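Side-chain contacts in carboxypeptidase Y inhibitor (Saccharomyces cerevisiae, PDB 1WPX), which inhibits carboxypeptidase Y specifically and potently and belongs to the phosphatidylethanolamine-binding protein family: residues Gln10-Ser15 and Val47-Thr52; Lys17-Leu22 and Phe214-Thr219; Pro153-Gly158 and His162-Leu167. One frame throughout, in Å; residues are numbered along the deposited sequence.

Interaction 1: Gln10-Ser15 and Val47-Thr52; sequences QASIDS and VAMGNT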
ATOM      1  N   GLN B  10      -2.626  -3.934 -15.295  1.00 35.18           N
ATOM      2  CA  GLN B  10      -3.967  -4.186 -14.799  1.00 34.96           C
ATOM      3  C   GLN B  10      -4.339  -3.147 -13.754  1.00 34.96           C
ATOM      4  O   GLN B  10      -5.473  -2.660 -13.717  1.00 34.77           O
ATOM      5  CB  GLN B  10      -4.075  -5.589 -14.206  1.00 35.66           C
ATOM      6  CG  GLN B  10      -5.464  -5.889 -13.686  1.00 43.13           C
ATOM      7  CD  GLN B  10      -6.552  -5.595 -14.724  1.00 49.26           C
ATOM      8  OE1 GLN B  10      -7.692  -5.260 -14.372  1.00 49.14           O
ATOM      9  NE2 GLN B  10      -6.205  -5.729 -16.007  1.00 49.05           N
ATOM     10  N   ALA B  11      -3.374  -2.798 -12.912  1.00 33.12           N
ATOM     11  CA  ALA B  11      -3.610  -1.816 -11.871  1.00 32.80           C
ATOM     12  C   ALA B  11      -4.060  -0.498 -12.493  1.00 33.82           C
ATOM     13  O   ALA B  11      -4.953   0.169 -11.972  1.00 32.45           O
ATOM     14  CB  ALA B  11      -2.348  -1.611 -11.056  1.00 32.23           C
ATOM     15  N   SER B  12      -3.442  -0.125 -13.611  1.00 34.01           N
ATOM     16  CA  SER B  12      -3.790   1.120 -14.287  1.00 34.28           C
ATOM     17  C   SER B  12      -5.204   1.070 -14.844  1.00 34.56           C
ATOM     18  O   SER B  12      -5.978   2.011 -14.663  1.00 33.07           O
ATOM     19  CB  SER B  12      -2.810   1.411 -15.429  1.00 34.43           C
ATOM     20  OG  SER B  12      -1.536   1.778 -14.935  1.00 35.62           O
ATOM     21  N   ILE B  13      -5.533  -0.029 -15.522  1.00 34.51           N
ATOM     22  CA  ILE B  13      -6.853  -0.185 -16.116  1.00 35.66           C
ATOM     23  C   ILE B  13      -7.916  -0.072 -15.033  1.00 35.93           C
ATOM     24  O   ILE B  13      -8.893   0.660 -15.186  1.00 36.49           O
ATOM     25  CB  ILE B  13      -7.023  -1.566 -16.811  1.00 39.00           C
ATOM     26  CG1 ILE B  13      -5.897  -1.808 -17.820  1.00 39.40           C
ATOM     27  CG2 ILE B  13      -8.371  -1.623 -17.527  1.00 35.45           C
ATOM     28  CD1 ILE B  13      -5.949  -0.895 -19.018  1.00 43.16           C
ATOM     29  N   ASP B  14      -7.721  -0.802 -13.938  1.00 35.13           N
ATOM     30  CA  ASP B  14      -8.675  -0.784 -12.842  1.00 34.44           C
ATOM     31  C   ASP B  14      -8.950   0.622 -12.342  1.00 33.80           C
ATOM     32  O   ASP B  14     -10.103   0.986 -12.104  1.00 33.93           O
ATOM     33  CB  ASP B  14      -8.189  -1.668 -11.695  1.00 35.58           C
ATOM     34  CG  ASP B  14      -8.204  -3.142 -12.060  1.00 38.51           C
ATOM     35  OD1 ASP B  14      -8.847  -3.491 -13.075  1.00 39.98           O
ATOM     36  OD2 ASP B  14      -7.586  -3.955 -11.336  1.00 40.22           O
ATOM     37  N   SER B  15      -7.900   1.418 -12.195  1.00 32.67           N
ATOM     38  CA  SER B  15      -8.065   2.786 -11.739  1.00 33.13           C
ATOM     39  C   SER B  15      -8.875   3.606 -12.756  1.00 34.23           C
ATOM     40  O   SER B  15      -9.839   4.277 -12.386  1.00 34.56           O
ATOM     41  CB  SER B  15      -6.696   3.430 -11.507  1.00 32.23           C
ATOM     42  OG  SER B  15      -6.822   4.723 -10.933  1.00 33.41           O
ATOM     43  N   VAL B  47       1.699  12.885  -8.428  1.00 33.89           N
ATOM     44  CA  VAL B  47       0.353  12.565  -8.862  1.00 33.36           C
ATOM     45  C   VAL B  47       0.445  11.046  -8.950  1.00 31.49           C
ATOM     46  O   VAL B  47       1.217  10.509  -9.743  1.00 32.14           O
ATOM     47  CB  VAL B  47      -0.003  13.256 -10.223  1.00 33.82           C
ATOM     48  CG1 VAL B  47       1.149  14.127 -10.663  1.00 34.67           C
ATOM     49  CG2 VAL B  47      -0.390  12.232 -11.286  1.00 33.31           C
ATOM     50  N   ALA B  48      -0.313  10.362  -8.097  1.00 29.13           N
ATOM     51  CA  ALA B  48      -0.264   8.913  -8.030  1.00 29.84           C
ATOM     52  C   ALA B  48      -1.564   8.164  -8.301  1.00 30.56           C
ATOM     53  O   ALA B  48      -2.072   7.451  -7.430  1.00 32.08           O
ATOM     54  CB  ALA B  48       0.291   8.498  -6.673  1.00 29.75           C
ATOM     55  N   MET B  49      -2.090   8.301  -9.511  1.00 29.54           N
ATOM     56  CA  MET B  49      -3.317   7.609  -9.881  1.00 30.52           C
ATOM     57  C   MET B  49      -4.466   7.812  -8.897  1.00 31.19           C
ATOM     58  O   MET B  49      -4.859   6.878  -8.195  1.00 32.11           O
ATOM     59  CB  MET B  49      -3.052   6.104 -10.029  1.00 29.37           C
ATOM     60  CG  MET B  49      -2.088   5.732 -11.153  1.00 32.23           C
ATOM     61  SD  MET B  49      -2.744   5.971 -12.833  1.00 31.25           S
ATOM     62  CE  MET B  49      -3.786   4.555 -12.961  1.00 32.22           C
ATOM     63  N   GLY B  50      -4.992   9.031  -8.825  1.00 31.08           N
ATOM     64  CA  GLY B  50      -6.128   9.273  -7.952  1.00 30.90           C
ATOM     65  C   GLY B  50      -5.950   9.913  -6.587  1.00 29.40           C
ATOM     66  O   GLY B  50      -6.939  10.131  -5.895  1.00 29.01           O
ATOM     67  N   ASN B  51      -4.725  10.208  -6.175  1.00 28.44           N
ATOM     68  CA  ASN B  51      -4.546  10.838  -4.879  1.00 28.74           C
ATOM     69  C   ASN B  51      -5.043  12.285  -4.951  1.00 31.17           C
ATOM     70  O   ASN B  51      -5.298  12.814  -6.033  1.00 31.30           O
ATOM     71  CB  ASN B  51      -3.079  10.788  -4.463  1.00 27.79           C
ATOM     72  CG  ASN B  51      -2.176  11.528  -5.418  1.00 29.54           C
ATOM     73  OD1 ASN B  51      -2.295  11.393  -6.639  1.00 29.21           O
ATOM     74  ND2 ASN B  51      -1.251  12.305  -4.870  1.00 29.02           N
ATOM     75  N   THR B  52      -5.211  12.914  -3.795  1.00 33.09           N
ATOM     76  CA  THR B  52      -5.682  14.290  -3.744  1.00 34.18           C
ATOM     77  C   THR B  52      -4.497  15.201  -3.463  1.00 35.19           C
ATOM     78  O   THR B  52      -3.629  14.873  -2.667  1.00 35.21           O
ATOM     79  CB  THR B  52      -6.759  14.476  -2.635  1.00 33.61           C
ATOM     80  OG1 THR B  52      -7.948  13.761  -2.997  1.00 35.32           O
ATOM     81  CG2 THR B  52      -7.110  15.934  -2.467  1.00 33.76           C
TER
HETATM   82  O   HOH W   1      -6.348   4.676  -8.363  1.00 29.13           O

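Interaction 2: Lys17-Leu22 and Phe214-Thr219; sequences KKHGIL and FFYAET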
ATOM      1  N   LYS B  17     -10.976   2.684 -14.902  1.00 35.99           N
ATOM      2  CA  LYS B  17     -12.360   2.233 -14.907  1.00 37.92           C
ATOM      3  C   LYS B  17     -13.142   2.789 -13.737  1.00 37.39           C
ATOM      4  O   LYS B  17     -14.149   3.471 -13.913  1.00 36.95           O
ATOM      5  CB  LYS B  17     -12.428   0.709 -14.857  1.00 39.88           C
ATOM      6  CG  LYS B  17     -11.971   0.025 -16.130  1.00 45.51           C
ATOM      7  CD  LYS B  17     -12.090  -1.486 -16.010  1.00 50.66           C
ATOM      8  CE  LYS B  17     -13.509  -1.899 -15.649  1.00 52.83           C
ATOM      9  NZ  LYS B  17     -13.625  -3.379 -15.500  1.00 57.20           N
ATOM     10  N   LYS B  18     -12.666   2.494 -12.535  1.00 38.25           N
ATOM     11  CA  LYS B  18     -13.333   2.940 -11.322  1.00 38.32           C
ATOM     12  C   LYS B  18     -13.607   4.441 -11.287  1.00 37.27           C
ATOM     13  O   LYS B  18     -14.606   4.876 -10.716  1.00 36.36           O
ATOM     14  CB  LYS B  18     -12.509   2.532 -10.099  1.00 39.40           C
ATOM     15  CG  LYS B  18     -13.159   2.870  -8.773  1.00 42.61           C
ATOM     16  CD  LYS B  18     -12.269   2.475  -7.617  1.00 46.79           C
ATOM     17  CE  LYS B  18     -12.829   2.969  -6.299  1.00 48.65           C
ATOM     18  NZ  LYS B  18     -11.932   2.611  -5.161  1.00 51.18           N
ATOM     19  N   HIS B  19     -12.731   5.227 -11.907  1.00 36.31           N
ATOM     20  CA  HIS B  19     -12.889   6.677 -11.911  1.00 36.23           C
ATOM     21  C   HIS B  19     -13.372   7.250 -13.241  1.00 36.71           C
ATOM     22  O   HIS B  19     -13.190   8.437 -13.513  1.00 37.20           O
ATOM     23  CB  HIS B  19     -11.571   7.326 -11.488  1.00 35.00           C
ATOM     24  CG  HIS B  19     -11.093   6.868 -10.145  1.00 37.03           C
ATOM     25  ND1 HIS B  19     -11.577   7.391  -8.965  1.00 38.17           N
ATOM     26  CD2 HIS B  19     -10.234   5.883  -9.793  1.00 37.96           C
ATOM     27  CE1 HIS B  19     -11.037   6.746  -7.945  1.00 36.40           C
ATOM     28  NE2 HIS B  19     -10.220   5.826  -8.421  1.00 36.80           N
ATOM     29  N   GLY B  20     -13.996   6.399 -14.054  1.00 36.68           N
ATOM     30  CA  GLY B  20     -14.533   6.819 -15.340  1.00 38.32           C
ATOM     31  C   GLY B  20     -13.620   7.562 -16.307  1.00 40.97           C
ATOM     32  O   GLY B  20     -14.097   8.345 -17.131  1.00 40.28           O
ATOM     33  N   ILE B  21     -12.316   7.319 -16.226  1.00 41.97           N
ATOM     34  CA  ILE B  21     -11.368   7.984 -17.112  1.00 42.29           C
ATOM     35  C   ILE B  21     -11.455   7.420 -18.534  1.00 43.83           C
ATOM     36  O   ILE B  21     -11.184   8.126 -19.503  1.00 43.47           O
ATOM     37  CB  ILE B  21      -9.920   7.813 -16.604  1.00 42.53           C
ATOM     38  CG1 ILE B  21      -9.790   8.362 -15.178  1.00 41.30           C
ATOM     39  CG2 ILE B  21      -8.954   8.509 -17.546  1.00 41.57           C
ATOM     40  CD1 ILE B  21      -9.966   9.851 -15.062  1.00 39.83           C
ATOM     41  N   LEU B  22     -11.837   6.150 -18.655  1.00 45.10           N
ATOM     42  CA  LEU B  22     -11.948   5.505 -19.963  1.00 47.76           C
ATOM     43  C   LEU B  22     -13.177   5.942 -20.757  1.00 50.16           C
ATOM     44  O   LEU B  22     -13.178   5.884 -21.984  1.00 51.60           O
ATOM     45  CB  LEU B  22     -11.985   3.978 -19.813  1.00 45.79           C
ATOM     46  CG  LEU B  22     -10.761   3.261 -19.240  1.00 45.77           C
ATOM     47  CD1 LEU B  22     -11.017   1.763 -19.203  1.00 43.65           C
ATOM     48  CD2 LEU B  22      -9.548   3.565 -20.092  1.00 45.63           C
ATOM     49  N   PHE B 214      -3.364  10.645 -13.135  1.00 32.64           N
ATOM     50  CA  PHE B 214      -4.288  11.702 -12.749  1.00 34.64           C
ATOM     51  C   PHE B 214      -4.369  11.892 -11.240  1.00 35.93           C
ATOM     52  O   PHE B 214      -3.926  11.047 -10.463  1.00 37.47           O
ATOM     53  CB  PHE B 214      -5.684  11.404 -13.302  1.00 34.04           C
ATOM     54  CG  PHE B 214      -6.407  10.328 -12.554  1.00 33.74           C
ATOM     55  CD1 PHE B 214      -7.517  10.634 -11.775  1.00 33.90           C
ATOM     56  CD2 PHE B 214      -5.954   9.017 -12.584  1.00 33.74           C
ATOM     57  CE1 PHE B 214      -8.162   9.650 -11.036  1.00 32.42           C
ATOM     58  CE2 PHE B 214      -6.589   8.025 -11.850  1.00 33.61           C
ATOM     59  CZ  PHE B 214      -7.696   8.343 -11.073  1.00 33.20           C
ATOM     60  N   PHE B 215      -4.942  13.016 -10.832  1.00 36.21           N
ATOM     61  CA  PHE B 215      -5.089  13.317  -9.421  1.00 35.78           C
ATOM     62  C   PHE B 215      -6.366  14.123  -9.215  1.00 36.50           C
ATOM     63  O   PHE B 215      -7.017  14.531 -10.185  1.00 36.28           O
ATOM     64  CB  PHE B 215      -3.861  14.088  -8.907  1.00 34.37           C
ATOM     65  CG  PHE B 215      -3.774  15.521  -9.380  1.00 34.86           C
ATOM     66  CD1 PHE B 215      -4.313  16.555  -8.619  1.00 35.89           C
ATOM     67  CD2 PHE B 215      -3.100  15.843 -10.557  1.00 36.00           C
ATOM     68  CE1 PHE B 215      -4.175  17.893  -9.018  1.00 36.47           C
ATOM     69  CE2 PHE B 215      -2.955  17.180 -10.969  1.00 36.78           C
ATOM     70  CZ  PHE B 215      -3.492  18.205 -10.197  1.00 36.58           C
ATOM     71  N   TYR B 216      -6.734  14.317  -7.952  1.00 36.12           N
ATOM     72  CA  TYR B 216      -7.923  15.082  -7.610  1.00 35.68           C
ATOM     73  C   TYR B 216      -7.512  16.333  -6.854  1.00 36.37           C
ATOM     74  O   TYR B 216      -6.509  16.350  -6.138  1.00 35.69           O
ATOM     75  CB  TYR B 216      -8.882  14.275  -6.724  1.00 33.89           C
ATOM     76  CG  TYR B 216      -9.687  13.191  -7.413  1.00 32.01           C
ATOM     77  CD1 TYR B 216      -9.222  11.878  -7.471  1.00 31.85           C
ATOM     78  CD2 TYR B 216     -10.940  13.469  -7.959  1.00 31.65           C
ATOM     79  CE1 TYR B 216      -9.988  10.864  -8.051  1.00 32.94           C
ATOM     80  CE2 TYR B 216     -11.717  12.466  -8.544  1.00 31.74           C
ATOM     81  CZ  TYR B 216     -11.236  11.164  -8.586  1.00 33.96           C
ATOM     82  OH  TYR B 216     -11.992  10.165  -9.163  1.00 33.95           O
ATOM     83  N   ALA B 217      -8.302  17.383  -7.025  1.00 37.43           N
ATOM     84  CA  ALA B 217      -8.072  18.644  -6.344  1.00 39.02           C
ATOM     85  C   ALA B 217      -9.455  19.214  -6.068  1.00 41.05           C
ATOM     86  O   ALA B 217     -10.400  18.983  -6.833  1.00 38.98           O
ATOM     87  CB  ALA B 217      -7.271  19.585  -7.218  1.00 38.36           C
ATOM     88  N   GLU B 218      -9.574  19.951  -4.973  1.00 44.59           N
ATOM     89  CA  GLU B 218     -10.853  20.523  -4.592  1.00 47.89           C
ATOM     90  C   GLU B 218     -10.676  21.840  -3.851  1.00 49.30           C
ATOM     91  O   GLU B 218      -9.656  22.071  -3.204  1.00 48.21           O
ATOM     92  CB  GLU B 218     -11.601  19.532  -3.696  1.00 47.60           C
ATOM     93  CG  GLU B 218     -13.088  19.748  -3.606  1.00 49.08           C
ATOM     94  CD  GLU B 218     -13.738  18.834  -2.591  1.00 50.66           C
ATOM     95  OE1 GLU B 218     -14.984  18.745  -2.578  1.00 50.76           O
ATOM     96  OE2 GLU B 218     -13.001  18.210  -1.798  1.00 52.51           O
ATOM     97  N   THR B 219     -11.671  22.710  -3.971  1.00 53.33           N
ATOM     98  CA  THR B 219     -11.659  23.996  -3.283  1.00 56.42           C
ATOM     99  C   THR B 219     -12.891  24.010  -2.387  1.00 58.69           C
ATOM    100  O   THR B 219     -14.025  23.990  -2.871  1.00 59.33           O
ATOM    101  CB  THR B 219     -11.729  25.178  -4.271  1.00 56.16           C
ATOM    102  OG1 THR B 219     -10.491  25.279  -4.986  1.00 56.25           O
ATOM    103  CG2 THR B 219     -11.986  26.478  -3.524  1.00 55.81           C
TER

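Interaction 3: Pro153-Gly158 and His162-Leu167; sequences PAPPKG and HRYVFL. With SO4 (sulfate ion), chain G.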
ATOM      1  N   PRO B 153      -4.728  23.753 -11.291  1.00 43.93           N
ATOM      2  CA  PRO B 153      -6.136  23.583 -10.922  1.00 44.23           C
ATOM      3  C   PRO B 153      -6.690  24.841 -10.270  1.00 45.00           C
ATOM      4  O   PRO B 153      -5.993  25.529  -9.508  1.00 45.17           O
ATOM      5  CB  PRO B 153      -6.104  22.405  -9.950  1.00 42.96           C
ATOM      6  CG  PRO B 153      -4.893  21.649 -10.365  1.00 43.41           C
ATOM      7  CD  PRO B 153      -3.895  22.747 -10.614  1.00 43.16           C
ATOM      8  N   ALA B 154      -7.947  25.136 -10.575  1.00 44.71           N
ATOM      9  CA  ALA B 154      -8.615  26.306 -10.030  1.00 44.46           C
ATOM     10  C   ALA B 154     -10.112  26.036  -9.988  1.00 44.23           C
ATOM     11  O   ALA B 154     -10.919  26.851 -10.450  1.00 43.43           O
ATOM     12  CB  ALA B 154      -8.321  27.519 -10.895  1.00 44.37           C
ATOM     13  N   PRO B 155     -10.504  24.882  -9.425  1.00 43.81           N
ATOM     14  CA  PRO B 155     -11.917  24.517  -9.333  1.00 45.60           C
ATOM     15  C   PRO B 155     -12.728  25.505  -8.495  1.00 47.40           C
ATOM     16  O   PRO B 155     -12.239  26.050  -7.500  1.00 46.40           O
ATOM     17  CB  PRO B 155     -11.867  23.125  -8.715  1.00 44.44           C
ATOM     18  CG  PRO B 155     -10.681  23.218  -7.812  1.00 43.20           C
ATOM     19  CD  PRO B 155      -9.669  23.926  -8.677  1.00 43.10           C
ATOM     20  N   PRO B 156     -13.981  25.758  -8.903  1.00 49.31           N
ATOM     21  CA  PRO B 156     -14.879  26.680  -8.201  1.00 49.94           C
ATOM     22  C   PRO B 156     -15.205  26.182  -6.794  1.00 50.37           C
ATOM     23  O   PRO B 156     -15.600  25.031  -6.603  1.00 50.10           O
ATOM     24  CB  PRO B 156     -16.121  26.702  -9.092  1.00 50.23           C
ATOM     25  CG  PRO B 156     -15.578  26.378 -10.452  1.00 50.47           C
ATOM     26  CD  PRO B 156     -14.601  25.275 -10.148  1.00 49.89           C
ATOM     27  N   LYS B 157     -15.036  27.055  -5.811  1.00 50.46           N
ATOM     28  CA  LYS B 157     -15.327  26.706  -4.431  1.00 50.50           C
ATOM     29  C   LYS B 157     -16.702  26.051  -4.345  1.00 50.00           C
ATOM     30  O   LYS B 157     -17.683  26.588  -4.850  1.00 49.96           O
ATOM     31  CB  LYS B 157     -15.297  27.970  -3.564  1.00 51.26           C
ATOM     32  CG  LYS B 157     -15.624  27.737  -2.106  1.00 52.40           C
ATOM     33  CD  LYS B 157     -15.511  29.021  -1.303  1.00 54.24           C
ATOM     34  CE  LYS B 157     -15.873  28.779   0.153  1.00 55.28           C
ATOM     35  NZ  LYS B 157     -17.243  28.198   0.273  1.00 56.81           N
ATOM     36  N   GLY B 158     -16.766  24.881  -3.720  1.00 50.32           N
ATOM     37  CA  GLY B 158     -18.038  24.190  -3.570  1.00 49.63           C
ATOM     38  C   GLY B 158     -18.442  23.254  -4.694  1.00 49.45           C
ATOM     39  O   GLY B 158     -19.368  22.459  -4.527  1.00 48.92           O
ATOM     40  N   HIS B 162     -12.336  17.725  -8.667  1.00 41.94           N
ATOM     41  CA  HIS B 162     -12.255  17.609 -10.119  1.00 40.07           C
ATOM     42  C   HIS B 162     -11.148  16.638 -10.484  1.00 38.46           C
ATOM     43  O   HIS B 162     -10.162  16.495  -9.755  1.00 36.58           O
ATOM     44  CB  HIS B 162     -11.915  18.951 -10.773  1.00 42.26           C
ATOM     45  CG  HIS B 162     -12.985  19.987 -10.655  1.00 45.18           C
ATOM     46  ND1 HIS B 162     -12.925  21.188 -11.328  1.00 46.49           N
ATOM     47  CD2 HIS B 162     -14.138  20.010  -9.946  1.00 46.27           C
ATOM     48  CE1 HIS B 162     -13.996  21.906 -11.041  1.00 47.07           C
ATOM     49  NE2 HIS B 162     -14.747  21.213 -10.204  1.00 47.75           N
ATOM     50  N   ARG B 163     -11.308  15.981 -11.625  1.00 37.19           N
ATOM     51  CA  ARG B 163     -10.295  15.062 -12.115  1.00 36.17           C
ATOM     52  C   ARG B 163      -9.334  15.847 -13.007  1.00 37.47           C
ATOM     53  O   ARG B 163      -9.756  16.531 -13.943  1.00 37.68           O
ATOM     54  CB  ARG B 163     -10.932  13.932 -12.923  1.00 32.58           C
ATOM     55  CG  ARG B 163     -11.607  12.871 -12.081  1.00 31.96           C
ATOM     56  CD  ARG B 163     -12.451  11.951 -12.938  1.00 29.57           C
ATOM     57  NE  ARG B 163     -13.500  12.691 -13.627  1.00 28.22           N
ATOM     58  CZ  ARG B 163     -14.346  12.150 -14.496  1.00 30.29           C
ATOM     59  NH1 ARG B 163     -14.269  10.854 -14.784  1.00 29.08           N
ATOM     60  NH2 ARG B 163     -15.264  12.908 -15.087  1.00 27.95           N
ATOM     61  N   TYR B 164      -8.045  15.767 -12.694  1.00 37.72           N
ATOM     62  CA  TYR B 164      -7.020  16.438 -13.482  1.00 37.37           C
ATOM     63  C   TYR B 164      -6.228  15.324 -14.151  1.00 37.21           C
ATOM     64  O   TYR B 164      -5.389  14.674 -13.521  1.00 38.02           O
ATOM     65  CB  TYR B 164      -6.159  17.296 -12.563  1.00 38.90           C
ATOM     66  CG  TYR B 164      -6.952  18.464 -12.040  1.00 41.73           C
ATOM     67  CD1 TYR B 164      -7.249  19.546 -12.874  1.00 43.33           C
ATOM     68  CD2 TYR B 164      -7.504  18.444 -10.757  1.00 41.78           C
ATOM     69  CE1 TYR B 164      -8.079  20.578 -12.452  1.00 43.85           C
ATOM     70  CE2 TYR B 164      -8.343  19.473 -10.321  1.00 43.66           C
ATOM     71  CZ  TYR B 164      -8.628  20.536 -11.178  1.00 44.51           C
ATOM     72  OH  TYR B 164      -9.480  21.540 -10.787  1.00 42.85           O
ATOM     73  N   VAL B 165      -6.515  15.114 -15.436  1.00 35.47           N
ATOM     74  CA  VAL B 165      -5.906  14.036 -16.208  1.00 33.96           C
ATOM     75  C   VAL B 165      -4.745  14.350 -17.155  1.00 33.73           C
ATOM     76  O   VAL B 165      -4.865  15.170 -18.063  1.00 32.98           O
ATOM     77  CB  VAL B 165      -7.001  13.304 -17.024  1.00 32.59           C
ATOM     78  CG1 VAL B 165      -6.461  12.006 -17.595  1.00 30.99           C
ATOM     79  CG2 VAL B 165      -8.209  13.038 -16.137  1.00 31.83           C
ATOM     80  N   PHE B 166      -3.619  13.673 -16.936  1.00 33.58           N
ATOM     81  CA  PHE B 166      -2.451  13.822 -17.795  1.00 33.06           C
ATOM     82  C   PHE B 166      -2.482  12.690 -18.819  1.00 32.98           C
ATOM     83  O   PHE B 166      -2.733  11.535 -18.464  1.00 31.10           O
ATOM     84  CB  PHE B 166      -1.154  13.730 -16.990  1.00 32.04           C
ATOM     85  CG  PHE B 166      -0.897  14.918 -16.118  1.00 32.96           C
ATOM     86  CD1 PHE B 166      -1.147  14.862 -14.749  1.00 31.61           C
ATOM     87  CD2 PHE B 166      -0.395  16.098 -16.664  1.00 31.06           C
ATOM     88  CE1 PHE B 166      -0.896  15.964 -13.935  1.00 31.06           C
ATOM     89  CE2 PHE B 166      -0.143  17.202 -15.859  1.00 31.31           C
ATOM     90  CZ  PHE B 166      -0.393  17.136 -14.489  1.00 30.96           C
ATOM     91  N   LEU B 167      -2.239  13.025 -20.086  1.00 32.65           N
ATOM     92  CA  LEU B 167      -2.231  12.029 -21.155  1.00 32.95           C
ATOM     93  C   LEU B 167      -1.022  12.202 -22.072  1.00 33.79           C
ATOM     94  O   LEU B 167      -0.717  13.317 -22.512  1.00 34.27           O
ATOM     95  CB  LEU B 167      -3.512  12.111 -21.993  1.00 30.77           C
ATOM     96  CG  LEU B 167      -4.848  11.963 -21.264  1.00 29.04           C
ATOM     97  CD1 LEU B 167      -5.359  13.336 -20.888  1.00 28.74           C
ATOM     98  CD2 LEU B 167      -5.856  11.277 -22.155  1.00 28.14           C
TER
HETATM   99  S   SO4 G 902     -10.480  24.084 -13.713  1.00 73.88           S
HETATM  100  O1  SO4 G 902     -10.475  25.318 -14.519  1.00 75.28           O
HETATM  101  O2  SO4 G 902      -9.307  24.084 -12.819  1.00 73.76           O
HETATM  102  O3  SO4 G 902     -11.718  24.029 -12.913  1.00 75.27           O
HETATM  103  O4  SO4 G 902     -10.429  22.916 -14.609  1.00 73.68           O

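Interaction 1: Gln10-Ser15 and Val47-Thr52
M49 meets S12 and S15, and none of the three brings a flat side chain to the contact. The contact joins helix 8-18 to the loop after strand 45-47 in the phosphatidylethanolamine-binding protein fold. The planar group at work is the amide of N51, inside 47-52. A48 N stands above the plane of this amide, 50° out of it, and donates to N51 OD1 at 2.7 Å. At the other corner ND2 bonds to P46 O, and the N51 side chain also touches F215. The amide thus ties the bend of the loop together.

M49 carries the contact. Its CG lies anti to the carbonyl carbon (chi1 -64°), and further bends at chi2 and chi3 curl the chain so that the methyl CE reaches the helix. CE comes within 3.4 Å of S15 CB. On the neighbouring turn it lies 3.7 Å from S12 CA, so backbone is touched as well as side chain. The hydroxyl of S12 is turned to F8 O, one turn back. Behind the thioether, M49 N is held by N213 OD1. Aromatic side chains of the other protein in the complex pack on S12, A48 and M49, so this buried patch borders the interface.

One water spans the two segments: it accepts from S15 OG at 2.6 Å and donates to M49 O at 2.7 Å.

Interaction 2: Lys17-Leu22 and Phe214-Thr219
H19 leaves the end of helix 8-18 and reaches both F214 and Y216, and with them it forms an aromatic cluster. Its CG lies anti to the carbonyl carbon (chi1 -57°), which directs the ring toward both. CB lies 3.7 Å from Y216 OH and 4.0 Å from F214 CZ. CG meets the same two atoms. From there the ring parts them. CD2 goes to F214, 3.8 Å from CZ and near the plane of the phenyl ring, at its edge. ND1 goes to Y216 OH at 2.8 Å, in a hydrogen bond whose donor may be either group. ND1 lies in the plane of the tyrosine ring. At the tip, NE2 bonds to an acidic side chain of the other protein in the complex. The imidazole is oblique to both rings, with planes at 54° to F214 and 65° to Y216. K18 CG sits over one of its faces. Putting a leucine in place of H19 would probably cost Y216 OH and that acidic group the hydrogen bonds they make with the imidazole.

I21 CD1 lies over one face of F214, 4.2 Å from CD1 of that ring. Between H19 and I21, G20 has positive phi and is the C-prime residue of a Schellman motif. This motif closes helix 8-18 and leads into 21-24. Through H19 and I21 the turn sits against strand 208-217, while I21 also touches V165 on the adjacent strand 162-170.

Interaction 3: Pro153-Gly158 and His162-Leu167
P153 and P155 each lay a CB on an aromatic ring of the strand. P153 CB sits 3.7 Å from the centroid of the Y164 ring, over its face, in a CH-pi contact. P155 CB does the same to H162, 3.5 Å from the imidazole centroid and 19° off the ring normal. Two ring carbons complete the set: P155 CD approaches Y164 OH, and P156 CD lies 3.5 Å from H162 CE1.

A sulfate ion, probably from the crystallisation liquor, lies at the edges of both rings. Its O2 accepts from A154 N at 2.8 Å. Y164 OH also donates to O2, over a longer 3.3 Å. O3 lies in the plane of the imidazole, 3.5 Å from H162 ND1. H112 NE2 gives the ion a further hydrogen bond.

The next shell fixes the imidazole. H162 ND1 bonds to D96 OD2, and NE2 bonds to S159 OG, so both ring nitrogens are engaged and the ring's rotation is set. With CG anti to the carbonyl carbon (chi1 -69°), the Y164 ring rises toward P153; it also meets the F215 ring of the next strand. R163 forms salt bridges with D98 and D24.

D96 and D98 belong to a DPDxP sequence, and H162 and R163 to a GxHR sequence, both signatures of the phosphatidylethanolamine-binding family. The bound sulfate is consistent with the anion-binding pocket that these signatures form in relatives.

Overall arrangement
Interaction 2 lies between the other two and shares a side of the chain with each. Interactions 1 and 2 share helix 8-18, and their centres are 9 Å apart. They are joined by probable hydrogen bonds from G50 N to F214 O and from Y216 N to N51 O, both 2.8 Å. Interactions 2 and 3 have their centres also 9 Å apart. They use neighbouring strands, 208-217 and 162-170, and are linked by probable hydrogen bonds of H19 O with R163 NH1 and of A217 O with H162 N, both at 2.9 Å. Interactions 1 and 3 lie 16 Å apart, centre to centre. The sulfate pocket belongs to interaction 3, whereas the other protein of the complex touches interactions 1 and 2.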